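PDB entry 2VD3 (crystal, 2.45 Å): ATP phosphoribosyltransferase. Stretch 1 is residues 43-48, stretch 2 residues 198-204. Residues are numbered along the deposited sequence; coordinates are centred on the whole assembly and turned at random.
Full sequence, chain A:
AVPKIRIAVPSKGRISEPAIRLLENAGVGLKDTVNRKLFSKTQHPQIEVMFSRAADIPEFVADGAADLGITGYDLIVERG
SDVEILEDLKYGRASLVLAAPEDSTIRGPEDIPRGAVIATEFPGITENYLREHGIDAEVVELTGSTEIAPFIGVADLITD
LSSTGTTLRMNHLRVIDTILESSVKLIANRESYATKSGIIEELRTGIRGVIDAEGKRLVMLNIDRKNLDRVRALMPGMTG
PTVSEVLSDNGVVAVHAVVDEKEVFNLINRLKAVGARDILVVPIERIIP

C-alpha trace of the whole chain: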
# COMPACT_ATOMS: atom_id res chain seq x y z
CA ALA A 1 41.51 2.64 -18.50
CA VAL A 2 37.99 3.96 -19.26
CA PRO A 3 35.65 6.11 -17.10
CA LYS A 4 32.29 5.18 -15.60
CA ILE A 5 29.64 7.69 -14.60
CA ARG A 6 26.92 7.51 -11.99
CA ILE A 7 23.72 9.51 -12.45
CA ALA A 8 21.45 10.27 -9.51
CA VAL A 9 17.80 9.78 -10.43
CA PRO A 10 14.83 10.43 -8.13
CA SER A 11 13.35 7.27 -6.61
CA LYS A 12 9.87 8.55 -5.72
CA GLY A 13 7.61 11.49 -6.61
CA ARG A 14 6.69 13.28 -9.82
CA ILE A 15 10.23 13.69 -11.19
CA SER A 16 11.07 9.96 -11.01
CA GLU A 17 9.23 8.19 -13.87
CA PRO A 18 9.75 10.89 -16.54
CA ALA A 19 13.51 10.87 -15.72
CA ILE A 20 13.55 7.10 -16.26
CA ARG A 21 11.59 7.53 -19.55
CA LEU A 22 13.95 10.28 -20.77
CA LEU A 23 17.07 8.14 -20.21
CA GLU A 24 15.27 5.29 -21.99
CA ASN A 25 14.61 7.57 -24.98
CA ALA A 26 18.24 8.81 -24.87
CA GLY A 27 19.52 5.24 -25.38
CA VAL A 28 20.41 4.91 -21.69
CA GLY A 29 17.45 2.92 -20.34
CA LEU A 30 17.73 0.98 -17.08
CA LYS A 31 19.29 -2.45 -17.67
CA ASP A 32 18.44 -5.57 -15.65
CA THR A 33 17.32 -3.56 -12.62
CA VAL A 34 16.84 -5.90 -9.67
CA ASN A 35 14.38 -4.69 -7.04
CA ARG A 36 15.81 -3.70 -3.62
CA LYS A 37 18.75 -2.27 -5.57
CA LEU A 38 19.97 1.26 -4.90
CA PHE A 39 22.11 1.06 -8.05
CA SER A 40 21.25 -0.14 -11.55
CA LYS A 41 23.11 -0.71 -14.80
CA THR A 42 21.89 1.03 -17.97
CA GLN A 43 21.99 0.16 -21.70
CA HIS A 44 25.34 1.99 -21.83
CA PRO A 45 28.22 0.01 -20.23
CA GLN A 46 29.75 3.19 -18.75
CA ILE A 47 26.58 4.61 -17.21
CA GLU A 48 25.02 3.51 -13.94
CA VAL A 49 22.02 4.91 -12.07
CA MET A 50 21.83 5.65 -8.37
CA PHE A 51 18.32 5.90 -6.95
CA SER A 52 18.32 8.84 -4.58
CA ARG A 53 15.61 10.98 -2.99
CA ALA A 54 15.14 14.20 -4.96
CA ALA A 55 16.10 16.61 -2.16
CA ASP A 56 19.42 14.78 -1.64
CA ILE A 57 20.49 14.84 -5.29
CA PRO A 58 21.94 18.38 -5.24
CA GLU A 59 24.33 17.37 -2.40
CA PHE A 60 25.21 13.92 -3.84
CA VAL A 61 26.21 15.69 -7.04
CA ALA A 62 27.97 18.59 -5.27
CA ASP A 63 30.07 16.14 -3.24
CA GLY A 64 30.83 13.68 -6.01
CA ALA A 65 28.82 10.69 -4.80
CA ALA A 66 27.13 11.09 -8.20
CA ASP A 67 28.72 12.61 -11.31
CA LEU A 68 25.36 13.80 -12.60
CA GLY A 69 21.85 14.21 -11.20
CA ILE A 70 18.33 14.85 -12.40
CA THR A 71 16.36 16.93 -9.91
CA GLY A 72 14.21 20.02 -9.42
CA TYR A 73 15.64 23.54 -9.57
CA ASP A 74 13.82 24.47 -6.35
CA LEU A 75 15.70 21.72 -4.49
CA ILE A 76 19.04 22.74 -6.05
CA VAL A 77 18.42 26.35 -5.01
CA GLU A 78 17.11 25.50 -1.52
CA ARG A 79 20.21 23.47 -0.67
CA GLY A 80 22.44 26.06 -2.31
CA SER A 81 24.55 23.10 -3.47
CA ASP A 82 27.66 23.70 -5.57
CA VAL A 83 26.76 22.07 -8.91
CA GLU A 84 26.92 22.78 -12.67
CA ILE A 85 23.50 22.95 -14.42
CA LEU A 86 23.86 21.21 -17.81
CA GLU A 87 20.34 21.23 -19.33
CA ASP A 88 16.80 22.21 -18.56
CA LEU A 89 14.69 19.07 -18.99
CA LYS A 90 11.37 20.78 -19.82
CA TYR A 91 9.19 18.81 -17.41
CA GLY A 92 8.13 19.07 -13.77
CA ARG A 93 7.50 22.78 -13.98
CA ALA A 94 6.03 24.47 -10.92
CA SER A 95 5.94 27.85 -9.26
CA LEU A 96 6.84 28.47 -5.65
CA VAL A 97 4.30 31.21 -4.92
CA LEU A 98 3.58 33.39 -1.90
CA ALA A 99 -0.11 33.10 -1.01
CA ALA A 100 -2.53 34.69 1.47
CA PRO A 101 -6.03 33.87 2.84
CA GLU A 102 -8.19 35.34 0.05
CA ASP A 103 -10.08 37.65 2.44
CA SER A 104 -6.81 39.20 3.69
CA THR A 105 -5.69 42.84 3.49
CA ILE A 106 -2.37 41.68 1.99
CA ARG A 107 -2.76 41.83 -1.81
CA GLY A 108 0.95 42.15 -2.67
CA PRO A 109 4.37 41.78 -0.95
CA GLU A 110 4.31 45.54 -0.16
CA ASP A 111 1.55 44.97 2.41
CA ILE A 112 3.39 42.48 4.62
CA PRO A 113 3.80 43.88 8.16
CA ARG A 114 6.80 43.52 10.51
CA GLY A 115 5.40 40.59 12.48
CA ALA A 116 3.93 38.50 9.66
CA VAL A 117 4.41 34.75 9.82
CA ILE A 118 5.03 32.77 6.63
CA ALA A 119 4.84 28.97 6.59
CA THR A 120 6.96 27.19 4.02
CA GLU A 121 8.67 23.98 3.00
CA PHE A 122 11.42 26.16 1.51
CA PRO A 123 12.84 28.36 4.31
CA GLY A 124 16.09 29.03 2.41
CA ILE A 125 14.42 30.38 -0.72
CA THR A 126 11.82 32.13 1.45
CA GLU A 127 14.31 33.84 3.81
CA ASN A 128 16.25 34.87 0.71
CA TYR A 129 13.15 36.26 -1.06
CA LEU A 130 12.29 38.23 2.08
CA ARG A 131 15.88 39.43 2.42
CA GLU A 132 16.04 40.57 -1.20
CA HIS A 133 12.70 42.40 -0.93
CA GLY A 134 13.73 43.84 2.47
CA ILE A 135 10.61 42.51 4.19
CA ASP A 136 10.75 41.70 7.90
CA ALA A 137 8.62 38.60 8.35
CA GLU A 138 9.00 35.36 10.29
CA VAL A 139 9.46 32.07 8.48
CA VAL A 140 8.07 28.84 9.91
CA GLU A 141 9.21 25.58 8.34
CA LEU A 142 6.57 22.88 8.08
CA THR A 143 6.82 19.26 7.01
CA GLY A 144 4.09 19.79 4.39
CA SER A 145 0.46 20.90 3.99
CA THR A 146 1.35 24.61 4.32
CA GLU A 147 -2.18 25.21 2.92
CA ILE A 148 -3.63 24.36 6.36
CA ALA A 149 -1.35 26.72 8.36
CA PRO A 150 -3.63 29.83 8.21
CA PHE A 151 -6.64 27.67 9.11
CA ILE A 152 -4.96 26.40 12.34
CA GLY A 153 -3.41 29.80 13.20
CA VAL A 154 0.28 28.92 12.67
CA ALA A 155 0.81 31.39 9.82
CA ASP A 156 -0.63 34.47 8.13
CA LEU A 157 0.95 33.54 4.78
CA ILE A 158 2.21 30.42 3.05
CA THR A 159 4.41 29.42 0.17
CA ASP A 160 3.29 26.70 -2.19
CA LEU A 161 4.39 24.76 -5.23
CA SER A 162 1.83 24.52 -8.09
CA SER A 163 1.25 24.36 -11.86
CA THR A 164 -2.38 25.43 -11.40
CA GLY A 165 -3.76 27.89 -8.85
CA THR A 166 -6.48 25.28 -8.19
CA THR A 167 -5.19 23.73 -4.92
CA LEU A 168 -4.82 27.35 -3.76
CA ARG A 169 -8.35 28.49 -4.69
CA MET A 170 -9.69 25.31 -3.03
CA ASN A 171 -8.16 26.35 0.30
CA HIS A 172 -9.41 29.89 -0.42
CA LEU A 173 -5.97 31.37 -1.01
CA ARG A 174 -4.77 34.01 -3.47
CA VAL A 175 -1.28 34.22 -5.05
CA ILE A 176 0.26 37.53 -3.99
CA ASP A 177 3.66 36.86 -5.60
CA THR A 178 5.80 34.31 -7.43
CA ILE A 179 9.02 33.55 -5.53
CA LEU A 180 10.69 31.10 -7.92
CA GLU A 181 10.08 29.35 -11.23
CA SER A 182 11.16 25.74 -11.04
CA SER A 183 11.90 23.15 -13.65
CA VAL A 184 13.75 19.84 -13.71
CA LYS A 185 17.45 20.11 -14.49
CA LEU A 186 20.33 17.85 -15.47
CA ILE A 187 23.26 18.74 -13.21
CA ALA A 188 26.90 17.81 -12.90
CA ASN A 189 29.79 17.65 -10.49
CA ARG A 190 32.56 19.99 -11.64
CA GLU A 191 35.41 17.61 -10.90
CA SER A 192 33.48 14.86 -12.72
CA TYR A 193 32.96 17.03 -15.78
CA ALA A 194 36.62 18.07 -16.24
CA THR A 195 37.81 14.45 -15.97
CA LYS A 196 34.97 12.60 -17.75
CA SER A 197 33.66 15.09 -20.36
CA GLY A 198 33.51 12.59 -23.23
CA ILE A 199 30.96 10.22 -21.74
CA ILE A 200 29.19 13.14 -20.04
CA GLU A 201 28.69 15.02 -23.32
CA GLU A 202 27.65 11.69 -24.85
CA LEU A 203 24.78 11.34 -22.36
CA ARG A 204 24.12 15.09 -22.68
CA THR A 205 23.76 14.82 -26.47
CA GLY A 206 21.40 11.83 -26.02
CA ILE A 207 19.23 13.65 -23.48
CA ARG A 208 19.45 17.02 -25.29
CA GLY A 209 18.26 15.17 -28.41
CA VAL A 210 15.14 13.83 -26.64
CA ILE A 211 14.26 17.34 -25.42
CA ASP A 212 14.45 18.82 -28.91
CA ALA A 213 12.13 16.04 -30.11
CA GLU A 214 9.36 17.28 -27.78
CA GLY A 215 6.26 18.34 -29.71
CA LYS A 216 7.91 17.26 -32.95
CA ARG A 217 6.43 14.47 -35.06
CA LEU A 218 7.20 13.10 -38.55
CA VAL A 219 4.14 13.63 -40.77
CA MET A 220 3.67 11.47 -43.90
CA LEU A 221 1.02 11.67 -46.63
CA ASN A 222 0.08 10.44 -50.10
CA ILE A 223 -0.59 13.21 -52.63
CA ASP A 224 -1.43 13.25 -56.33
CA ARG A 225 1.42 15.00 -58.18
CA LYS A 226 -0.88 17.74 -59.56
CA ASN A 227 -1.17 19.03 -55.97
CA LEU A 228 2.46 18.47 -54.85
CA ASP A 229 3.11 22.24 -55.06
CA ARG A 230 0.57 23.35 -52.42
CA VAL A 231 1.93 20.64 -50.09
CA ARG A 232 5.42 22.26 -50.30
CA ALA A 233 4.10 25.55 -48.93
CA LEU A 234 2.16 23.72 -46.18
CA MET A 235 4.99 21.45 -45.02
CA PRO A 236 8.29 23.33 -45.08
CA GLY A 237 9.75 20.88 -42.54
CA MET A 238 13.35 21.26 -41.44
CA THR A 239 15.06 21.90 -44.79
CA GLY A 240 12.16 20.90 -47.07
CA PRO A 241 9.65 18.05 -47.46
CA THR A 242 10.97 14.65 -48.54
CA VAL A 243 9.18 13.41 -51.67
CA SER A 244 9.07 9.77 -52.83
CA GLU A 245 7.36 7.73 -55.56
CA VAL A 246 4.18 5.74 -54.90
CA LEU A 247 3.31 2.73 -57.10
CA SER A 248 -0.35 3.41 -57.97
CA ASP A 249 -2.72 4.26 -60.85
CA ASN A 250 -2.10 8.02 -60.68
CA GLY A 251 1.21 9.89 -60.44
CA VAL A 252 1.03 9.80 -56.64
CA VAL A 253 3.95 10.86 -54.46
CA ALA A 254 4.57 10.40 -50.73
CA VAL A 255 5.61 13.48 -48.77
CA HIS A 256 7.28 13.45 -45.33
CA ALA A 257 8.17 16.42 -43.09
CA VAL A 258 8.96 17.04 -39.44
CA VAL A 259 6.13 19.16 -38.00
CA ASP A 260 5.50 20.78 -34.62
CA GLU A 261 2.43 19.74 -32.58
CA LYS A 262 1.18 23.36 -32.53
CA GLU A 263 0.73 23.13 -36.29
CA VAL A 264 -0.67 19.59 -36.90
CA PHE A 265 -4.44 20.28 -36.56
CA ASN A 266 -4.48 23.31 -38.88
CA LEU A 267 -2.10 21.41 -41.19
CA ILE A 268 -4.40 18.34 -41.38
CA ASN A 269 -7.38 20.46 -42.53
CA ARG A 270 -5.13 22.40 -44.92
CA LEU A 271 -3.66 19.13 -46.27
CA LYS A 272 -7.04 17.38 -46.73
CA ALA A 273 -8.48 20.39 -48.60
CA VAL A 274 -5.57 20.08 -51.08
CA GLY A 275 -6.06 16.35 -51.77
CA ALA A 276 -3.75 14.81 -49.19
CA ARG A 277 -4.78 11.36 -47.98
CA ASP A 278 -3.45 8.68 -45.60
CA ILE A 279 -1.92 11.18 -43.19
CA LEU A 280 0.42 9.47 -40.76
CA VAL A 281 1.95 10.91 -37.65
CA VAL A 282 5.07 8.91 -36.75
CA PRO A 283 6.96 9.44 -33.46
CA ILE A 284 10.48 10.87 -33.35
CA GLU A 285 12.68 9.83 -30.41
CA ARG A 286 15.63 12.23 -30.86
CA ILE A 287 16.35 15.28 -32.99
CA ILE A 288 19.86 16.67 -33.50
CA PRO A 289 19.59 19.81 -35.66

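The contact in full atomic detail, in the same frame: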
# COMPACT_ATOMS: atom_id res chain seq x y z
N GLN A 43 21.66 0.73 -20.38
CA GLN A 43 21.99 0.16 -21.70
C GLN A 43 23.39 0.54 -22.16
O GLN A 43 23.95 -0.11 -23.05
CB GLN A 43 20.95 0.55 -22.76
CG GLN A 43 19.53 0.03 -22.50
CD GLN A 43 19.44 -1.47 -22.45
OE1 GLN A 43 20.04 -2.18 -23.27
NE2 GLN A 43 18.68 -1.98 -21.49
N HIS A 44 23.96 1.58 -21.56
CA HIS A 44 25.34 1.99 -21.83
C HIS A 44 26.28 1.42 -20.76
O HIS A 44 26.06 1.63 -19.57
CB HIS A 44 25.42 3.51 -21.87
CG HIS A 44 26.68 4.04 -22.48
ND1 HIS A 44 27.93 3.72 -22.01
CD2 HIS A 44 26.87 4.91 -23.51
CE1 HIS A 44 28.85 4.33 -22.74
NE2 HIS A 44 28.23 5.07 -23.65
N PRO A 45 27.31 0.68 -21.18
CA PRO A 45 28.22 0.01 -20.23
C PRO A 45 28.99 0.94 -19.28
O PRO A 45 29.55 0.46 -18.29
CB PRO A 45 29.19 -0.75 -21.15
CG PRO A 45 28.46 -0.90 -22.43
CD PRO A 45 27.68 0.37 -22.58
N GLN A 46 29.01 2.23 -19.57
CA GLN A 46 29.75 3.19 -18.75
C GLN A 46 28.81 4.05 -17.89
O GLN A 46 29.27 4.95 -17.17
CB GLN A 46 30.62 4.10 -19.62
CG GLN A 46 31.67 3.42 -20.49
CD GLN A 46 32.36 4.43 -21.40
OE1 GLN A 46 32.12 4.47 -22.61
NE2 GLN A 46 33.18 5.29 -20.81
N ILE A 47 27.51 3.81 -17.97
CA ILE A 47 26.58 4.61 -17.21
C ILE A 47 25.79 3.76 -16.22
O ILE A 47 25.10 2.82 -16.62
CB ILE A 47 25.61 5.44 -18.12
CG1 ILE A 47 26.42 6.38 -19.03
CG2 ILE A 47 24.60 6.23 -17.28
CD1 ILE A 47 25.65 6.90 -20.22
N GLU A 48 25.89 4.11 -14.95
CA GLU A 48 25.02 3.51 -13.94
C GLU A 48 24.08 4.55 -13.31
O GLU A 48 24.32 5.77 -13.39
CB GLU A 48 25.83 2.75 -12.88
CG GLU A 48 26.17 3.57 -11.66
CD GLU A 48 27.28 2.98 -10.83
OE1 GLU A 48 27.86 3.75 -10.03
OE2 GLU A 48 27.58 1.76 -10.96
N GLY A 198 33.92 13.37 -22.07
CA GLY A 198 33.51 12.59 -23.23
C GLY A 198 32.17 11.94 -22.99
O GLY A 198 31.15 12.34 -23.56
N ILE A 199 32.17 10.94 -22.11
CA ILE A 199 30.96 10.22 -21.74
C ILE A 199 29.84 11.14 -21.23
O ILE A 199 28.66 10.86 -21.45
CB ILE A 199 31.26 9.11 -20.69
CG1 ILE A 199 30.04 8.23 -20.44
CG2 ILE A 199 31.79 9.69 -19.38
CD1 ILE A 199 29.55 7.50 -21.67
N ILE A 200 30.21 12.24 -20.57
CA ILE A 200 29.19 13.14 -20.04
C ILE A 200 28.48 13.83 -21.20
O ILE A 200 27.25 13.83 -21.26
CB ILE A 200 29.75 14.15 -18.99
CG1 ILE A 200 30.05 13.41 -17.68
CG2 ILE A 200 28.77 15.30 -18.76
CD1 ILE A 200 30.49 14.30 -16.54
N GLU A 201 29.26 14.40 -22.12
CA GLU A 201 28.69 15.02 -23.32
C GLU A 201 27.95 14.01 -24.19
O GLU A 201 27.02 14.38 -24.92
CB GLU A 201 29.77 15.74 -24.14
CG GLU A 201 30.33 17.02 -23.48
CD GLU A 201 29.30 18.13 -23.30
OE1 GLU A 201 29.34 18.81 -22.26
OE2 GLU A 201 28.44 18.32 -24.19
N GLU A 202 28.35 12.74 -24.13
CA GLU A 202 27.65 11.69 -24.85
C GLU A 202 26.22 11.52 -24.31
O GLU A 202 25.26 11.50 -25.09
CB GLU A 202 28.43 10.38 -24.80
CG GLU A 202 27.78 9.26 -25.60
CD GLU A 202 28.54 7.95 -25.53
OE1 GLU A 202 29.76 7.97 -25.25
OE2 GLU A 202 27.91 6.90 -25.77
N LEU A 203 26.09 11.40 -22.99
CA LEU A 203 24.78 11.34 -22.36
C LEU A 203 24.01 12.65 -22.56
O LEU A 203 22.79 12.63 -22.82
CB LEU A 203 24.91 11.00 -20.86
CG LEU A 203 23.63 10.85 -20.03
CD1 LEU A 203 22.67 9.80 -20.61
CD2 LEU A 203 23.96 10.51 -18.60
N ARG A 204 24.72 13.77 -22.48
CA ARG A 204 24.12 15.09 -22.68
C ARG A 204 23.54 15.25 -24.08
O ARG A 204 22.45 15.77 -24.24
CB ARG A 204 25.15 16.18 -22.40
CG ARG A 204 24.59 17.57 -22.18
CD ARG A 204 25.74 18.52 -21.94
NE ARG A 204 25.32 19.90 -21.75
CZ ARG A 204 26.15 20.92 -21.54
NH1 ARG A 204 25.68 22.15 -21.37
NH2 ARG A 204 27.47 20.71 -21.49
O HOH W 1 32.24 5.65 -24.74

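A tight turn leading into a β-strand packs against one side of a helix through a small apolar cluster, bordered by a single histidine-glutamate hydrogen bond and a water bridge. The contact is modest, burying 258 Å² in total, and its touching residues are at least 152 positions apart in sequence.

The type I turn from H44 to I47 is closed by a backbone hydrogen bond from I47 N to H44 O (3.1 Å). It brings the side chains of H44, Q46 and I47 to bear on the helix, while P45 stays out of reach. From the helix, I199, E202 and L203 answer; their spacing of three and four residues places them on a common side, and I200 points away.

I199 is the hub: with chi1 t and chi2 p, I199 CD1 lies 4.2 Å from I47 CD1, 4.1 Å from Q46 OE1 and 3.4 Å from H44 NE2. I47 CD1 also reaches L203 CD1, again at 4.2 Å, so the tip of one isoleucine touches two side chains a helical turn apart. All three aliphatic residues are buried, where branched hydrocarbon side chains fill space without leaving polar groups unpaired.

The polar link lies beside this cluster. H44, with chi1 t, donates from NE2 to E202 OE2 at 2.8 Å; the N-H...O angle of 131° is well short of linear, although the carboxylate oxygen sits at the ring edge, near its plane. The other ring nitrogen, H44 ND1, accepts from Q46 N (3.1 Å, 162°), so the imidazole braces its own turn while holding the helix. E202, with chi1 and chi2 both t, extends toward the histidine. A water donates to Q46 OE1 at 2.4 Å, a very short distance, and weakly to E202 OE1 at 3.4 Å, adding a second, looser connection.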